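Local coordinates for distal tail protein (Bacillus phage spp1, PDB 2X8K) that assembles into a hexameric ring at the distal tip of the phage tail, forming a wide channel, and stays attached after DNA ejection, at residues L56-V67 and H122-P133. Sequence-based numbering, arbitrary orientation.
Sequences LPARELEVDAIV and HKVTLNFYCQDP
R59 and C130 start an antiparallel strand pair that runs on to V67 and H122. Five hydrogen-bonded pairs alternate with four non-hydrogen-bonded ones, and the strand axes approach to 4.5 Å. R59 spans the contact from CB to its tip. Its CB lies 3.9 Å from C130 CB. CG is anti to the backbone N (chi1 172°), and the chain bends at chi3, where CD passes P133 O. NH1 then meets P133 O near the guanidinium plane, in a weak, bent hydrogen bond (2.6 Å, 118° at the hydrogen). NE bonds to G30 O and NH2 to L252 O, at the C-terminus of the chain. On the same face, V63 CG2 reaches F128 CE2 at 3.7 Å, and the ring also meets Y14.

The other face is mostly polar. D64 and T125 lie side by side; T125 OG1 donates to D64 OD2 at 2.5 Å, nearly along the C-O axis. E60 OE2 takes a weak bond from N127 ND2 (3.4 Å), while OE1 sits at the edge of the Y129 ring. K40 of a second subunit makes a cation-pi contact with that ring. R29 of strand 23-29 makes salt bridges to E62 and D64.

In the antiparallel sheet of the RIFT-related domain, the pair lies between strands 23-29 and 104-114. R59 ties the corner at 131-132 to G30 and the chain end; the terminal carboxylate of L252 probably balances part of its charge.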
loop_
_atom_site.group_PDB
_atom_site.type_symbol
_atom_site.label_atom_id
_atom_site.label_comp_id
_atom_site.label_asym_id
_atom_site.label_seq_id
_atom_site.Cartn_x
_atom_site.Cartn_y
_atom_site.Cartn_z
ATOM N N LEU C 56 25.777 21.997 -21.252
ATOM C CA LEU C 56 25.099 22.207 -19.995
ATOM C C LEU C 56 23.632 22.466 -20.270
ATOM O O LEU C 56 23.293 23.385 -21.014
ATOM C CB LEU C 56 25.706 23.434 -19.305
ATOM C CG LEU C 56 26.571 23.230 -18.072
ATOM C CD1 LEU C 56 27.435 21.948 -18.143
ATOM C CD2 LEU C 56 27.415 24.451 -17.850
ATOM N N PRO C 57 22.716 21.694 -19.669
ATOM C CA PRO C 57 21.282 21.999 -19.847
ATOM C C PRO C 57 20.889 23.322 -19.163
ATOM O O PRO C 57 21.642 23.846 -18.340
ATOM C CB PRO C 57 20.607 20.819 -19.186
ATOM C CG PRO C 57 21.553 20.379 -18.162
ATOM C CD PRO C 57 22.908 20.559 -18.752
ATOM N N ALA C 58 19.725 23.873 -19.506
ATOM C CA ALA C 58 19.248 25.096 -18.875
ATOM C C ALA C 58 18.852 24.725 -17.446
ATOM O O ALA C 58 18.652 23.551 -17.199
ATOM C CB ALA C 58 18.052 25.616 -19.628
ATOM N N ARG C 59 18.794 25.677 -16.506
ATOM C CA ARG C 59 18.495 25.357 -15.120
ATOM C C ARG C 59 17.046 25.569 -14.742
ATOM O O ARG C 59 16.462 26.570 -15.142
ATOM C CB ARG C 59 19.435 26.134 -14.209
ATOM C CG ARG C 59 19.176 26.094 -12.705
ATOM C CD ARG C 59 20.296 26.833 -11.979
ATOM N NE ARG C 59 21.004 25.896 -11.121
ATOM C CZ ARG C 59 22.322 25.809 -11.031
ATOM N NH1 ARG C 59 23.091 26.640 -11.717
ATOM N NH2 ARG C 59 22.884 24.898 -10.234
ATOM N N GLU C 60 16.461 24.626 -13.985
ATOM C CA GLU C 60 15.110 24.785 -13.456
ATOM C C GLU C 60 15.218 24.835 -11.926
ATOM O O GLU C 60 15.718 23.877 -11.307
ATOM C CB GLU C 60 14.178 23.650 -13.887
ATOM C CG GLU C 60 13.241 24.023 -15.020
ATOM C CD GLU C 60 12.006 24.822 -14.656
ATOM O OE1 GLU C 60 11.594 25.686 -15.464
ATOM O OE2 GLU C 60 11.432 24.566 -13.573
ATOM N N LEU C 61 14.839 25.969 -11.333
ATOM C CA LEU C 61 14.875 26.144 -9.895
ATOM C C LEU C 61 13.472 25.821 -9.413
ATOM O O LEU C 61 12.499 26.302 -9.992
ATOM C CB LEU C 61 15.276 27.583 -9.519
ATOM C CG LEU C 61 16.759 27.912 -9.610
ATOM C CD1 LEU C 61 16.997 29.414 -9.557
ATOM C CD2 LEU C 61 17.569 27.193 -8.536
ATOM N N GLU C 62 13.354 24.993 -8.382
ATOM C CA GLU C 62 12.054 24.581 -7.913
ATOM C C GLU C 62 11.903 24.996 -6.488
ATOM O O GLU C 62 12.511 24.398 -5.611
ATOM C CB GLU C 62 11.845 23.059 -8.085
ATOM C CG GLU C 62 12.864 22.346 -8.975
ATOM C CD GLU C 62 12.302 21.305 -9.934
ATOM O OE1 GLU C 62 12.320 20.101 -9.581
ATOM O OE2 GLU C 62 11.866 21.686 -11.044
ATOM N N VAL C 63 11.112 26.027 -6.246
ATOM C CA VAL C 63 10.862 26.527 -4.899
ATOM C C VAL C 63 9.562 25.953 -4.367
ATOM O O VAL C 63 8.506 26.215 -4.944
ATOM C CB VAL C 63 10.840 28.071 -4.887
ATOM C CG1 VAL C 63 10.638 28.611 -3.472
ATOM C CG2 VAL C 63 12.102 28.635 -5.533
ATOM N N ASP C 64 9.633 25.190 -3.262
ATOM C CA ASP C 64 8.482 24.606 -2.557
ATOM C C ASP C 64 8.058 25.589 -1.466
ATOM O O ASP C 64 8.768 25.769 -0.488
ATOM C CB ASP C 64 8.837 23.223 -1.978
ATOM C CG ASP C 64 8.931 22.137 -3.029
ATOM O OD1 ASP C 64 10.001 21.474 -3.116
ATOM O OD2 ASP C 64 7.971 21.979 -3.802
ATOM N N ALA C 65 6.953 26.282 -1.678
ATOM C CA ALA C 65 6.484 27.320 -0.759
ATOM C C ALA C 65 5.098 27.091 -0.124
ATOM O O ALA C 65 4.285 26.305 -0.613
ATOM C CB ALA C 65 6.489 28.653 -1.476
ATOM N N ILE C 66 4.832 27.832 0.949
ATOM C CA ILE C 66 3.554 27.870 1.627
ATOM C C ILE C 66 3.103 29.306 1.539
ATOM O O ILE C 66 3.776 30.199 2.039
ATOM C CB ILE C 66 3.619 27.347 3.085
ATOM C CG1 ILE C 66 3.703 25.832 3.080
ATOM C CG2 ILE C 66 2.403 27.801 3.885
ATOM C CD1 ILE C 66 4.248 25.295 4.284
ATOM N N VAL C 67 1.977 29.529 0.875
ATOM C CA VAL C 67 1.424 30.863 0.725
ATOM C C VAL C 67 0.703 31.161 2.015
ATOM O O VAL C 67 -0.326 30.546 2.275
ATOM C CB VAL C 67 0.501 30.990 -0.507
ATOM C CG1 VAL C 67 -0.003 32.418 -0.640
ATOM C CG2 VAL C 67 1.217 30.547 -1.782
ATOM N N HIS C 122 -1.711 26.980 2.010
ATOM C CA HIS C 122 -1.648 26.455 0.655
ATOM C C HIS C 122 -0.220 26.213 0.054
ATOM O O HIS C 122 0.453 27.158 -0.372
ATOM C CB HIS C 122 -2.551 27.361 -0.217
ATOM C CG HIS C 122 -2.676 26.972 -1.654
ATOM N ND1 HIS C 122 -3.145 25.717 -2.031
ATOM C CD2 HIS C 122 -2.443 27.710 -2.767
ATOM C CE1 HIS C 122 -3.149 25.727 -3.354
ATOM N NE2 HIS C 122 -2.735 26.907 -3.840
ATOM N N LYS C 123 0.189 24.927 -0.017
ATOM C CA LYS C 123 1.478 24.451 -0.523
ATOM C C LYS C 123 1.543 24.532 -2.040
ATOM O O LYS C 123 0.579 24.173 -2.706
ATOM C CB LYS C 123 1.757 23.030 -0.038
ATOM C CG LYS C 123 1.844 22.893 1.487
ATOM C CD LYS C 123 2.369 21.516 1.913
ATOM C CE LYS C 123 2.735 21.447 3.381
ATOM N NZ LYS C 123 3.800 20.438 3.648
ATOM N N VAL C 124 2.661 25.072 -2.585
ATOM C CA VAL C 124 2.881 25.337 -4.020
ATOM C C VAL C 124 4.330 25.106 -4.373
ATOM O O VAL C 124 5.212 25.470 -3.611
ATOM C CB VAL C 124 2.533 26.820 -4.407
ATOM C CG1 VAL C 124 2.581 27.031 -5.912
ATOM C CG2 VAL C 124 1.183 27.268 -3.865
ATOM N N THR C 125 4.592 24.597 -5.555
ATOM C CA THR C 125 5.951 24.510 -6.037
ATOM C C THR C 125 5.946 25.530 -7.143
ATOM O O THR C 125 5.094 25.449 -8.036
ATOM C CB THR C 125 6.296 23.130 -6.626
ATOM O OG1 THR C 125 6.199 22.137 -5.619
ATOM C CG2 THR C 125 7.700 23.083 -7.195
ATOM N N LEU C 126 6.907 26.450 -7.120
ATOM C CA LEU C 126 7.083 27.452 -8.156
ATOM C C LEU C 126 8.301 27.007 -8.938
ATOM O O LEU C 126 9.322 26.680 -8.340
ATOM C CB LEU C 126 7.277 28.868 -7.550
ATOM C CG LEU C 126 6.151 29.407 -6.655
ATOM C CD1 LEU C 126 6.539 30.695 -6.016
ATOM C CD2 LEU C 126 4.910 29.622 -7.426
ATOM N N ASN C 127 8.179 26.941 -10.269
ATOM C CA ASN C 127 9.269 26.502 -11.131
ATOM C C ASN C 127 9.798 27.656 -11.946
ATOM O O ASN C 127 9.033 28.266 -12.697
ATOM C CB ASN C 127 8.814 25.353 -12.019
ATOM C CG ASN C 127 8.484 24.115 -11.245
ATOM O OD1 ASN C 127 7.377 23.951 -10.723
ATOM N ND2 ASN C 127 9.449 23.224 -11.152
ATOM N N PHE C 128 11.098 27.961 -11.795
ATOM C CA PHE C 128 11.801 29.072 -12.464
ATOM C C PHE C 128 12.781 28.525 -13.469
ATOM O O PHE C 128 13.589 27.648 -13.137
ATOM C CB PHE C 128 12.565 29.932 -11.439
ATOM C CG PHE C 128 11.691 30.576 -10.400
ATOM C CD1 PHE C 128 11.276 31.892 -10.542
ATOM C CD2 PHE C 128 11.266 29.858 -9.284
ATOM C CE1 PHE C 128 10.442 32.476 -9.593
ATOM C CE2 PHE C 128 10.430 30.436 -8.340
ATOM C CZ PHE C 128 10.019 31.743 -8.500
ATOM N N TYR C 129 12.746 29.070 -14.688
ATOM C CA TYR C 129 13.602 28.627 -15.776
ATOM C C TYR C 129 14.712 29.578 -16.030
ATOM O O TYR C 129 14.459 30.765 -16.260
ATOM C CB TYR C 129 12.773 28.442 -17.042
ATOM C CG TYR C 129 13.544 27.894 -18.220
ATOM C CD1 TYR C 129 13.925 26.563 -18.266
ATOM C CD2 TYR C 129 13.800 28.681 -19.331
ATOM C CE1 TYR C 129 14.595 26.041 -19.366
ATOM C CE2 TYR C 129 14.462 28.165 -20.444
ATOM C CZ TYR C 129 14.852 26.840 -20.459
ATOM O OH TYR C 129 15.494 26.302 -21.542
ATOM N N CYS C 130 15.940 29.046 -16.087
ATOM C CA CYS C 130 17.151 29.826 -16.365
ATOM C C CYS C 130 17.810 29.429 -17.681
ATOM O O CYS C 130 18.431 28.381 -17.749
ATOM C CB CYS C 130 18.129 29.728 -15.197
ATOM S SG CYS C 130 17.376 30.000 -13.567
ATOM N N GLN C 131 17.689 30.285 -18.714
ATOM C CA GLN C 131 18.348 30.100 -20.028
ATOM C C GLN C 131 19.860 29.896 -19.824
ATOM O O GLN C 131 20.420 28.943 -20.361
ATOM C CB GLN C 131 18.136 31.330 -20.921
ATOM C CG GLN C 131 16.813 31.301 -21.627
ATOM C CD GLN C 131 16.507 32.563 -22.352
ATOM O OE1 GLN C 131 16.069 32.542 -23.503
ATOM N NE2 GLN C 131 16.674 33.698 -21.691
ATOM N N ASP C 132 20.501 30.807 -19.027
ATOM C CA ASP C 132 21.898 30.757 -18.603
ATOM C C ASP C 132 21.959 29.894 -17.331
ATOM O O ASP C 132 21.567 30.368 -16.247
ATOM C CB ASP C 132 22.413 32.144 -18.272
ATOM C CG ASP C 132 23.921 32.294 -18.304
ATOM O OD1 ASP C 132 24.633 31.321 -17.905
ATOM O OD2 ASP C 132 24.405 33.393 -18.720
ATOM N N PRO C 133 22.476 28.652 -17.449
ATOM C CA PRO C 133 22.554 27.768 -16.290
ATOM C C PRO C 133 23.469 28.198 -15.144
ATOM O O PRO C 133 23.387 27.586 -14.089
ATOM C CB PRO C 133 23.063 26.472 -16.909
ATOM C CG PRO C 133 23.807 26.888 -18.125
ATOM C CD PRO C 133 22.992 27.988 -18.660
#